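PDB 3MOG: 3-hydroxyadipyl-CoA dehydrogenase from Escherichia coli, which catalyses the NAD-dependent oxidation of (3S)-3-hydroxyadipyl-CoA to 3-oxoadipyl-CoA in the breakdown of phenylacetate. Local coordinates for residues E94-E97 against V98-L102; V155-G158 against L159-A163; P230-L233 against T234-G238; S278-G281 against V282-R286. One frame throughout, in Å; residues are numbered along the deposited sequence.

Contact 1 (E94-E97 against V98-L102); sequences ERLE and VKKAL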
loop_
_atom_site.group_PDB
_atom_site.type_symbol
_atom_site.label_atom_id
_atom_site.label_comp_id
_atom_site.label_asym_id
_atom_site.label_seq_id
_atom_site.Cartn_x
_atom_site.Cartn_y
_atom_site.Cartn_z
ATOM N N GLU C 94 -25.687 -5.074 -9.965
ATOM C CA GLU C 94 -24.732 -4.600 -8.963
ATOM C C GLU C 94 -23.954 -3.347 -9.370
ATOM O O GLU C 94 -23.444 -2.640 -8.508
ATOM C CB GLU C 94 -23.759 -5.711 -8.539
ATOM C CG GLU C 94 -24.389 -6.876 -7.758
ATOM C CD GLU C 94 -24.746 -6.550 -6.296
ATOM O OE1 GLU C 94 -24.417 -5.452 -5.790
ATOM O OE2 GLU C 94 -25.366 -7.417 -5.644
ATOM N N ARG C 95 -23.851 -3.082 -10.670
ATOM C CA ARG C 95 -23.191 -1.869 -11.170
ATOM C C ARG C 95 -23.773 -0.606 -10.550
ATOM O O ARG C 95 -24.993 -0.480 -10.431
ATOM C CB ARG C 95 -23.322 -1.782 -12.688
ATOM C CG ARG C 95 -22.294 -2.585 -13.474
ATOM C CD ARG C 95 -22.110 -1.992 -14.880
ATOM N NE ARG C 95 -21.495 -0.662 -14.837
ATOM C CZ ARG C 95 -22.131 0.489 -15.051
ATOM N NH1 ARG C 95 -21.466 1.632 -14.975
ATOM N NH2 ARG C 95 -23.424 0.507 -15.348
ATOM N N LEU C 96 -22.898 0.317 -10.155
ATOM C CA LEU C 96 -23.302 1.561 -9.485
ATOM C C LEU C 96 -24.258 2.416 -10.308
ATOM O O LEU C 96 -25.295 2.858 -9.804
ATOM C CB LEU C 96 -22.073 2.396 -9.082
ATOM C CG LEU C 96 -22.335 3.820 -8.561
ATOM C CD1 LEU C 96 -23.099 3.827 -7.235
ATOM C CD2 LEU C 96 -21.057 4.670 -8.474
ATOM N N GLU C 97 -23.894 2.652 -11.567
ATOM C CA GLU C 97 -24.646 3.563 -12.444
ATOM C C GLU C 97 -26.075 3.088 -12.761
ATOM O O GLU C 97 -26.981 3.904 -12.863
ATOM C CB GLU C 97 -23.857 3.889 -13.728
ATOM C CG GLU C 97 -22.488 4.583 -13.525
ATOM C CD GLU C 97 -22.509 5.783 -12.554
ATOM O OE1 GLU C 97 -21.564 5.883 -11.732
ATOM O OE2 GLU C 97 -23.448 6.620 -12.609
ATOM N N VAL C 98 -26.260 1.774 -12.887
ATOM C CA VAL C 98 -27.598 1.173 -13.017
ATOM C C VAL C 98 -28.480 1.468 -11.792
ATOM O O VAL C 98 -29.616 1.933 -11.936
ATOM C CB VAL C 98 -27.519 -0.355 -13.248
ATOM C CG1 VAL C 98 -28.900 -0.934 -13.514
ATOM C CG2 VAL C 98 -26.583 -0.682 -14.417
ATOM N N LYS C 99 -27.941 1.222 -10.594
ATOM C CA LYS C 99 -28.668 1.459 -9.341
ATOM C C LYS C 99 -29.040 2.916 -9.152
ATOM O O LYS C 99 -30.154 3.221 -8.716
ATOM C CB LYS C 99 -27.854 0.985 -8.138
ATOM C CG LYS C 99 -28.018 -0.472 -7.840
ATOM C CD LYS C 99 -27.096 -0.903 -6.724
ATOM C CE LYS C 99 -27.289 -2.375 -6.435
ATOM N NZ LYS C 99 -25.986 -3.044 -6.265
ATOM N N LYS C 100 -28.103 3.806 -9.484
ATOM C CA LYS C 100 -28.329 5.251 -9.385
ATOM C C LYS C 100 -29.484 5.671 -10.288
ATOM O O LYS C 100 -30.353 6.442 -9.869
ATOM C CB LYS C 100 -27.059 6.027 -9.726
ATOM C CG LYS C 100 -26.053 6.130 -8.573
ATOM C CD LYS C 100 -24.699 6.735 -9.019
ATOM C CE LYS C 100 -24.777 8.225 -9.345
ATOM N NZ LYS C 100 -25.135 9.075 -8.177
ATOM N N ALA C 101 -29.498 5.120 -11.506
ATOM C CA ALA C 101 -30.596 5.315 -12.463
ATOM C C ALA C 101 -31.933 4.746 -11.965
ATOM O O ALA C 101 -32.976 5.391 -12.106
ATOM C CB ALA C 101 -30.232 4.717 -13.830
ATOM N N LEU C 102 -31.892 3.548 -11.381
ATOM C CA LEU C 102 -33.085 2.917 -10.812
ATOM C C LEU C 102 -33.670 3.737 -9.666
ATOM O O LEU C 102 -34.878 3.967 -9.626
ATOM C CB LEU C 102 -32.780 1.488 -10.351
ATOM C CG LEU C 102 -33.876 0.535 -9.845
ATOM C CD1 LEU C 102 -35.190 0.625 -10.631
ATOM C CD2 LEU C 102 -33.343 -0.884 -9.905
#
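Glu94 and Lys99 meet across the first turn of helix 96-109, the helix that joins strands 87-90 and 115-118 in a beta-alpha-beta unit of the Rossmann-type NAD-binding domain. Arg95 is the N-cap residue, and its carbonyl O takes a long, weak bond from Lys99 N. The next two steps are regular helix bonds: Lys100 N to Leu96 O at 3.0 Å, and Ala101 N to Glu97 O at 3.1 Å.

The buried Lys99 runs back alongside Glu94, its chain straight through chi2 and chi3 and bent at chi4 (136°), which turns the ammonium toward the loop before the helix. NZ lies 2.9 Å from Glu94 OE1 in a salt bridge, the main tie here; the bond of 3.4 Å from the same NZ to Glu94 O is only a weak addition. Glu94 OE1 is also hydrogen-bonded to Thr120 OG1, tying the start of the helix to the loop that follows strand 115-118.

Lys100 leaves the helix beside Leu96 and Glu97. Its CD packs 3.8 Å from Leu96 CD1, while Glu97 comes alongside, pointing the same way, with OE2 3.8 Å from Lys100 CD. The charged ends do not meet: Glu97 OE2 and Lys100 NZ are 5.3 Å apart. On the outer side Arg95 and Val98 cross at about a right angle, Val98 CG2 reaching Arg95 NH2 obliquely at 3.5 Å.

Contact 2 (V155-G158 against L159-A163); sequences VVSG and LATAA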
loop_
_atom_site.group_PDB
_atom_site.type_symbol
_atom_site.label_atom_id
_atom_site.label_comp_id
_atom_site.label_asym_id
_atom_site.label_seq_id
_atom_site.Cartn_x
_atom_site.Cartn_y
_atom_site.Cartn_z
ATOM N N VAL C 155 -28.825 -3.879 8.380
ATOM C CA VAL C 155 -29.570 -2.662 8.082
ATOM C C VAL C 155 -28.560 -1.527 7.970
ATOM O O VAL C 155 -27.959 -1.111 8.955
ATOM C CB VAL C 155 -30.610 -2.329 9.178
ATOM C CG1 VAL C 155 -31.300 -0.998 8.870
ATOM C CG2 VAL C 155 -31.643 -3.444 9.324
ATOM N N VAL C 156 -28.348 -1.039 6.763
ATOM C CA VAL C 156 -27.168 -0.218 6.511
ATOM C C VAL C 156 -27.499 1.249 6.335
ATOM O O VAL C 156 -28.258 1.615 5.427
ATOM C CB VAL C 156 -26.407 -0.714 5.276
ATOM C CG1 VAL C 156 -25.025 -0.107 5.238
ATOM C CG2 VAL C 156 -26.319 -2.208 5.291
ATOM N N SER C 157 -26.941 2.089 7.204
ATOM C CA SER C 157 -27.116 3.537 7.071
ATOM C C SER C 157 -26.085 4.140 6.127
ATOM O O SER C 157 -24.871 3.937 6.275
ATOM C CB SER C 157 -27.044 4.245 8.417
ATOM O OG SER C 157 -28.074 3.820 9.295
ATOM N N GLY C 158 -26.580 4.883 5.142
ATOM C CA GLY C 158 -25.737 5.808 4.406
ATOM C C GLY C 158 -25.608 7.065 5.235
ATOM O O GLY C 158 -26.235 7.194 6.302
ATOM N N LEU C 159 -24.811 8.003 4.735
ATOM C CA LEU C 159 -24.599 9.293 5.395
ATOM C C LEU C 159 -25.898 9.995 5.790
ATOM O O LEU C 159 -26.033 10.456 6.925
ATOM C CB LEU C 159 -23.771 10.199 4.475
ATOM C CG LEU C 159 -23.347 11.591 4.933
ATOM C CD1 LEU C 159 -22.289 11.479 6.034
ATOM C CD2 LEU C 159 -22.833 12.362 3.729
ATOM N N ALA C 160 -26.847 10.028 4.853
ATOM C CA ALA C 160 -28.110 10.752 5.000
ATOM C C ALA C 160 -29.219 9.979 5.712
ATOM O O ALA C 160 -30.205 10.583 6.136
ATOM C CB ALA C 160 -28.605 11.221 3.626
ATOM N N THR C 161 -29.057 8.661 5.834
ATOM C CA THR C 161 -30.112 7.768 6.346
ATOM C C THR C 161 -30.626 8.178 7.718
ATOM O O THR C 161 -29.869 8.183 8.696
ATOM C CB THR C 161 -29.628 6.296 6.438
ATOM O OG1 THR C 161 -29.183 5.841 5.157
ATOM C CG2 THR C 161 -30.740 5.364 6.942
ATOM N N ALA C 162 -31.918 8.498 7.784
ATOM C CA ALA C 162 -32.578 8.834 9.048
ATOM C C ALA C 162 -32.623 7.652 10.015
ATOM O O ALA C 162 -32.660 6.486 9.598
ATOM C CB ALA C 162 -33.979 9.377 8.796
ATOM N N ALA C 163 -32.607 7.972 11.308
ATOM C CA ALA C 163 -32.660 6.979 12.376
ATOM C C ALA C 163 -34.027 6.306 12.528
ATOM O O ALA C 163 -34.088 5.135 12.937
ATOM C CB ALA C 163 -32.208 7.592 13.713
#
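Gly158 and Thr161 are joined by two hydrogen bonds. In one, Gly158 N donates to Thr161 OG1 at 2.8 Å, a short bond but bent to 137° at the hydrogen. In the other, Thr161 N donates to Gly158 O at 3.2 Å, coming from well above the carbonyl plane. With Leu159 and Ala160 both in helix-like conformation between them, the four residues form a type I beta turn. It carries the chain off the end of strand 152-157 in the NAD-binding domain toward helix 163-175. Thr161 OG1 stands beside its own backbone N (chi1 -57°), facing Gly158, and is also hydrogen-bonded to Val138 O of the neighbouring antiparallel strand 138-143. A valine here would probably leave both Gly158 N and Val138 O without their hydroxyl partner, loosening one tie between the turn and strand 138-143.

Van der Waals contacts join the same turn to Ser157. Thr161 CB sits 3.8 Å from Ser157 CB, and Thr161 CG2 lies 3.9 Å from Ser157 OG, so the methyl lies beside the last residue of the strand. Both side chains also touch Val166 of helix 163-175. Leu159 and Ala160, at the corner of the turn, pack on Arg273 of a second subunit.

Contact 3 (P230-L233 against T234-G238); sequences PLEL and TDLIG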
loop_
_atom_site.group_PDB
_atom_site.type_symbol
_atom_site.label_atom_id
_atom_site.label_comp_id
_atom_site.label_asym_id
_atom_site.label_seq_id
_atom_site.Cartn_x
_atom_site.Cartn_y
_atom_site.Cartn_z
ATOM N N PRO C 230 -12.047 -23.105 5.911
ATOM C CA PRO C 230 -12.054 -21.942 5.012
ATOM C C PRO C 230 -11.833 -22.294 3.532
ATOM O O PRO C 230 -12.446 -21.686 2.673
ATOM C CB PRO C 230 -10.895 -21.093 5.535
ATOM C CG PRO C 230 -9.971 -22.057 6.183
ATOM C CD PRO C 230 -10.901 -23.068 6.839
ATOM N N LEU C 231 -11.006 -23.292 3.238
ATOM C CA LEU C 231 -10.645 -23.565 1.836
ATOM C C LEU C 231 -11.771 -24.308 1.112
ATOM O O LEU C 231 -12.194 -23.911 0.030
ATOM C CB LEU C 231 -9.296 -24.279 1.750
ATOM C CG LEU C 231 -8.121 -23.485 2.352
ATOM C CD1 LEU C 231 -6.959 -24.388 2.687
ATOM C CD2 LEU C 231 -7.657 -22.372 1.420
ATOM N N GLU C 232 -12.306 -25.343 1.750
ATOM C CA GLU C 232 -13.523 -25.990 1.264
ATOM C C GLU C 232 -14.694 -25.002 1.079
ATOM O O GLU C 232 -15.391 -25.062 0.066
ATOM C CB GLU C 232 -13.927 -27.133 2.187
ATOM C CG GLU C 232 -15.093 -27.945 1.655
ATOM C CD GLU C 232 -15.429 -29.148 2.510
ATOM O OE1 GLU C 232 -14.610 -29.518 3.385
ATOM O OE2 GLU C 232 -16.519 -29.722 2.293
ATOM N N LEU C 233 -14.899 -24.104 2.044
ATOM C CA LEU C 233 -15.924 -23.057 1.936
ATOM C C LEU C 233 -15.679 -22.124 0.748
ATOM O O LEU C 233 -16.626 -21.736 0.077
ATOM C CB LEU C 233 -16.048 -22.249 3.236
ATOM C CG LEU C 233 -17.196 -21.239 3.389
ATOM C CD1 LEU C 233 -18.537 -21.942 3.467
ATOM C CD2 LEU C 233 -16.999 -20.363 4.613
ATOM N N THR C 234 -14.427 -21.787 0.455
ATOM C CA THR C 234 -14.163 -21.019 -0.776
ATOM C C THR C 234 -14.505 -21.807 -2.055
ATOM O O THR C 234 -14.988 -21.220 -3.030
ATOM C CB THR C 234 -12.722 -20.470 -0.880
ATOM O OG1 THR C 234 -11.775 -21.544 -0.962
ATOM C CG2 THR C 234 -12.388 -19.587 0.300
ATOM N N ASP C 235 -14.258 -23.124 -2.044
ATOM C CA ASP C 235 -14.657 -24.012 -3.154
ATOM C C ASP C 235 -16.177 -24.068 -3.313
ATOM O O ASP C 235 -16.690 -24.125 -4.425
ATOM C CB ASP C 235 -14.092 -25.431 -2.978
ATOM C CG ASP C 235 -12.792 -25.667 -3.756
ATOM O OD1 ASP C 235 -12.177 -24.687 -4.225
ATOM O OD2 ASP C 235 -12.382 -26.848 -3.900
ATOM N N LEU C 236 -16.894 -24.007 -2.197
ATOM C CA LEU C 236 -18.352 -24.043 -2.221
ATOM C C LEU C 236 -19.020 -22.696 -2.452
ATOM O O LEU C 236 -20.159 -22.648 -2.899
ATOM C CB LEU C 236 -18.879 -24.673 -0.937
ATOM C CG LEU C 236 -19.434 -26.083 -1.117
ATOM C CD1 LEU C 236 -19.015 -26.975 0.031
ATOM C CD2 LEU C 236 -20.962 -26.043 -1.263
ATOM N N ILE C 237 -18.339 -21.604 -2.113
ATOM C CA ILE C 237 -18.848 -20.270 -2.423
ATOM C C ILE C 237 -18.547 -19.995 -3.897
ATOM O O ILE C 237 -19.353 -19.391 -4.611
ATOM C CB ILE C 237 -18.255 -19.175 -1.485
ATOM C CG1 ILE C 237 -18.844 -19.297 -0.076
ATOM C CG2 ILE C 237 -18.561 -17.752 -1.999
ATOM C CD1 ILE C 237 -18.147 -18.425 0.966
ATOM N N GLY C 238 -17.399 -20.481 -4.352
ATOM C CA GLY C 238 -16.953 -20.227 -5.712
ATOM C C GLY C 238 -15.793 -19.270 -5.647
ATOM O O GLY C 238 -15.945 -18.138 -5.176
#
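Thr234, in the middle of helix 230-237, is bonded twice to the turn before it. Its N donates to Pro230 O at 3.0 Å, and its OG1 donates to Leu231 O at only 2.6 Å, in the carbonyl plane and on a lone pair. With chi1 at 64°, OG1 stands between the backbone N and the carbonyl carbon, which swings it back over the preceding turn. Gln239 NE2 is also bonded to this hydroxyl. Replacement by valine would probably cost Leu231 O its second donor and leave Gln239 short of a partner.

Asp235 N is the other donor to Leu231 O, at 3.0 Å. Its carboxylate leaves the helix: OD1 meets Gln239 NE2 and Val282 N, while OD2 meets Tyr283 N and Trp285 NE1. Leu236 N follows with a bond to Glu232 O at 2.9 Å, its side chain packing on Lys276 and Trp285; Glu232 itself pairs with Arg289.

Ile237 N reaches Leu233 O at 2.8 Å, and the same two residues touch through Ile237 CD1 and Leu233 CG, 3.8 Å apart. Gly238, at phi 109°, breaks the helix and is the N-cap of helix 239-252. Four N-H groups thus converge on the buried Asp235 carboxylate, which would be expected to favour its negative charge.

Contact 4 (S278-G281 against V282-R286); sequences SGLG and VYDWR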
loop_
_atom_site.group_PDB
_atom_site.type_symbol
_atom_site.label_atom_id
_atom_site.label_comp_id
_atom_site.label_asym_id
_atom_site.label_seq_id
_atom_site.Cartn_x
_atom_site.Cartn_y
_atom_site.Cartn_z
ATOM N N SER C 278 -17.502 -25.946 -10.937
ATOM C CA SER C 278 -16.761 -26.312 -12.134
ATOM C C SER C 278 -15.966 -27.613 -11.953
ATOM O O SER C 278 -15.119 -27.952 -12.786
ATOM C CB SER C 278 -15.866 -25.146 -12.603
ATOM O OG SER C 278 -14.970 -24.704 -11.594
ATOM N N GLY C 279 -16.252 -28.340 -10.872
ATOM C CA GLY C 279 -15.632 -29.642 -10.592
ATOM C C GLY C 279 -14.240 -29.657 -9.974
ATOM O O GLY C 279 -13.812 -30.675 -9.419
ATOM N N LEU C 280 -13.518 -28.543 -10.082
ATOM C CA LEU C 280 -12.152 -28.442 -9.556
ATOM C C LEU C 280 -11.862 -27.036 -9.007
ATOM O O LEU C 280 -12.167 -26.030 -9.646
ATOM C CB LEU C 280 -11.128 -28.825 -10.636
ATOM C CG LEU C 280 -9.645 -28.919 -10.249
ATOM C CD1 LEU C 280 -9.396 -30.012 -9.211
ATOM C CD2 LEU C 280 -8.754 -29.128 -11.477
ATOM N N GLY C 281 -11.286 -26.979 -7.811
ATOM C CA GLY C 281 -10.864 -25.719 -7.220
ATOM C C GLY C 281 -9.594 -25.970 -6.450
ATOM O O GLY C 281 -8.583 -26.382 -7.026
ATOM N N VAL C 282 -9.654 -25.723 -5.144
ATOM C CA VAL C 282 -8.622 -26.189 -4.229
ATOM C C VAL C 282 -8.696 -27.713 -4.249
ATOM O O VAL C 282 -7.673 -28.398 -4.291
ATOM C CB VAL C 282 -8.853 -25.660 -2.787
ATOM C CG1 VAL C 282 -7.983 -26.390 -1.792
ATOM C CG2 VAL C 282 -8.575 -24.175 -2.711
ATOM N N TYR C 283 -9.924 -28.218 -4.254
ATOM C CA TYR C 283 -10.197 -29.645 -4.260
ATOM C C TYR C 283 -10.763 -30.117 -5.586
ATOM O O TYR C 283 -11.256 -29.317 -6.392
ATOM C CB TYR C 283 -11.199 -29.988 -3.162
ATOM C CG TYR C 283 -10.702 -29.649 -1.793
ATOM C CD1 TYR C 283 -11.137 -28.493 -1.147
ATOM C CD2 TYR C 283 -9.782 -30.470 -1.143
ATOM C CE1 TYR C 283 -10.678 -28.168 0.117
ATOM C CE2 TYR C 283 -9.317 -30.153 0.124
ATOM C CZ TYR C 283 -9.773 -28.994 0.750
ATOM O OH TYR C 283 -9.323 -28.658 2.007
ATOM N N ASP C 284 -10.689 -31.434 -5.781
ATOM C CA ASP C 284 -11.353 -32.131 -6.879
ATOM C C ASP C 284 -12.723 -32.560 -6.387
ATOM O O ASP C 284 -12.833 -33.286 -5.395
ATOM C CB ASP C 284 -10.535 -33.359 -7.291
ATOM C CG ASP C 284 -10.763 -33.755 -8.729
ATOM O OD1 ASP C 284 -11.940 -33.918 -9.126
ATOM O OD2 ASP C 284 -9.760 -33.898 -9.464
ATOM N N TRP C 285 -13.767 -32.109 -7.070
ATOM C CA TRP C 285 -15.128 -32.386 -6.623
ATOM C C TRP C 285 -15.788 -33.580 -7.325
ATOM O O TRP C 285 -16.946 -33.916 -7.043
ATOM C CB TRP C 285 -15.978 -31.118 -6.692
ATOM C CG TRP C 285 -15.593 -30.154 -5.613
ATOM C CD1 TRP C 285 -14.599 -29.214 -5.666
ATOM C CD2 TRP C 285 -16.162 -30.061 -4.304
ATOM N NE1 TRP C 285 -14.526 -28.534 -4.476
ATOM C CE2 TRP C 285 -15.474 -29.030 -3.622
ATOM C CE3 TRP C 285 -17.192 -30.743 -3.642
ATOM C CZ2 TRP C 285 -15.785 -28.660 -2.308
ATOM C CZ3 TRP C 285 -17.501 -30.378 -2.333
ATOM C CH2 TRP C 285 -16.795 -29.344 -1.681
ATOM N N ARG C 286 -15.033 -34.225 -8.212
ATOM C CA ARG C 286 -15.471 -35.457 -8.870
ATOM C C ARG C 286 -15.339 -36.629 -7.891
ATOM O O ARG C 286 -16.345 -37.235 -7.499
ATOM C CB ARG C 286 -14.661 -35.703 -10.146
ATOM C CG ARG C 286 -14.635 -34.510 -11.090
ATOM C CD ARG C 286 -13.498 -34.619 -12.091
ATOM N NE ARG C 286 -12.974 -33.306 -12.468
ATOM C CZ ARG C 286 -13.448 -32.550 -13.455
ATOM N NH1 ARG C 286 -14.474 -32.964 -14.191
ATOM N NH2 ARG C 286 -12.894 -31.373 -13.707
#
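Gly281 and Tyr283 make the tight end of a small hairpin-like turn, Gly281 N donating to Tyr283 O at 2.7 Å along a nearly straight line (168°). Trp285 N closes the other end on Gly279 O at 2.8 Å. Between these bonds Leu280 and Asp284 form an antiparallel, non-hydrogen-bonded pair, a single beta bridge. Tyr283 O also receives a CA-H contact from Leu280, 3.4 Å from its CA. With CG anti to the backbone N (chi1 -174°), the Leu280 side chain brings CD1 to 3.7 Å from Asp284 CA. At the tip of the turn, Val282 CG1 rests 3.7 Å above one face of the Tyr283 ring, toward its rim.

The outer side, at Asp284 and Arg286, is looser and exposed. In an Asx turn, Asp284 OD1 accepts from Arg286 N at 3.2 Å through its anti lone pair, away from OD2, and Arg286 NE pairs with the same oxygen at 3.6 Å. The guanidinium lies with one face over Gly279 C.

The inner side meets two helices: Tyr283 OH bonds to Asp217 of helix 213-223, on which Val282 also packs, and the Trp285 ring, its NE1 bonded to Asp235, lies against Glu232 and Leu236 of helix 230-237.

How the contacts relate
Contacts 3 and 4 form one unit in the first of the two C-terminal-type domains, their centres 10 Å apart. Asp235 OD2 lies 2.8 Å from both Tyr283 N and Trp285 NE1, so the helix of contact 3 holds the turn of contact 4. Glycerol, probably from the crystallisation liquor, lies about 3 Å from the side chain of Glu232 and likewise from that of Trp285; this geometry alone places none of the four contacts in the catalytic or NAD site. Contacts 1 and 2 belong to the NAD-binding domain, with centres 18 Å and nearest atoms about 12 Å apart. Contact 2 also meets a second subunit. Contacts 2 and 4 lie on opposite sides of the chain's centre, 41 Å between centres.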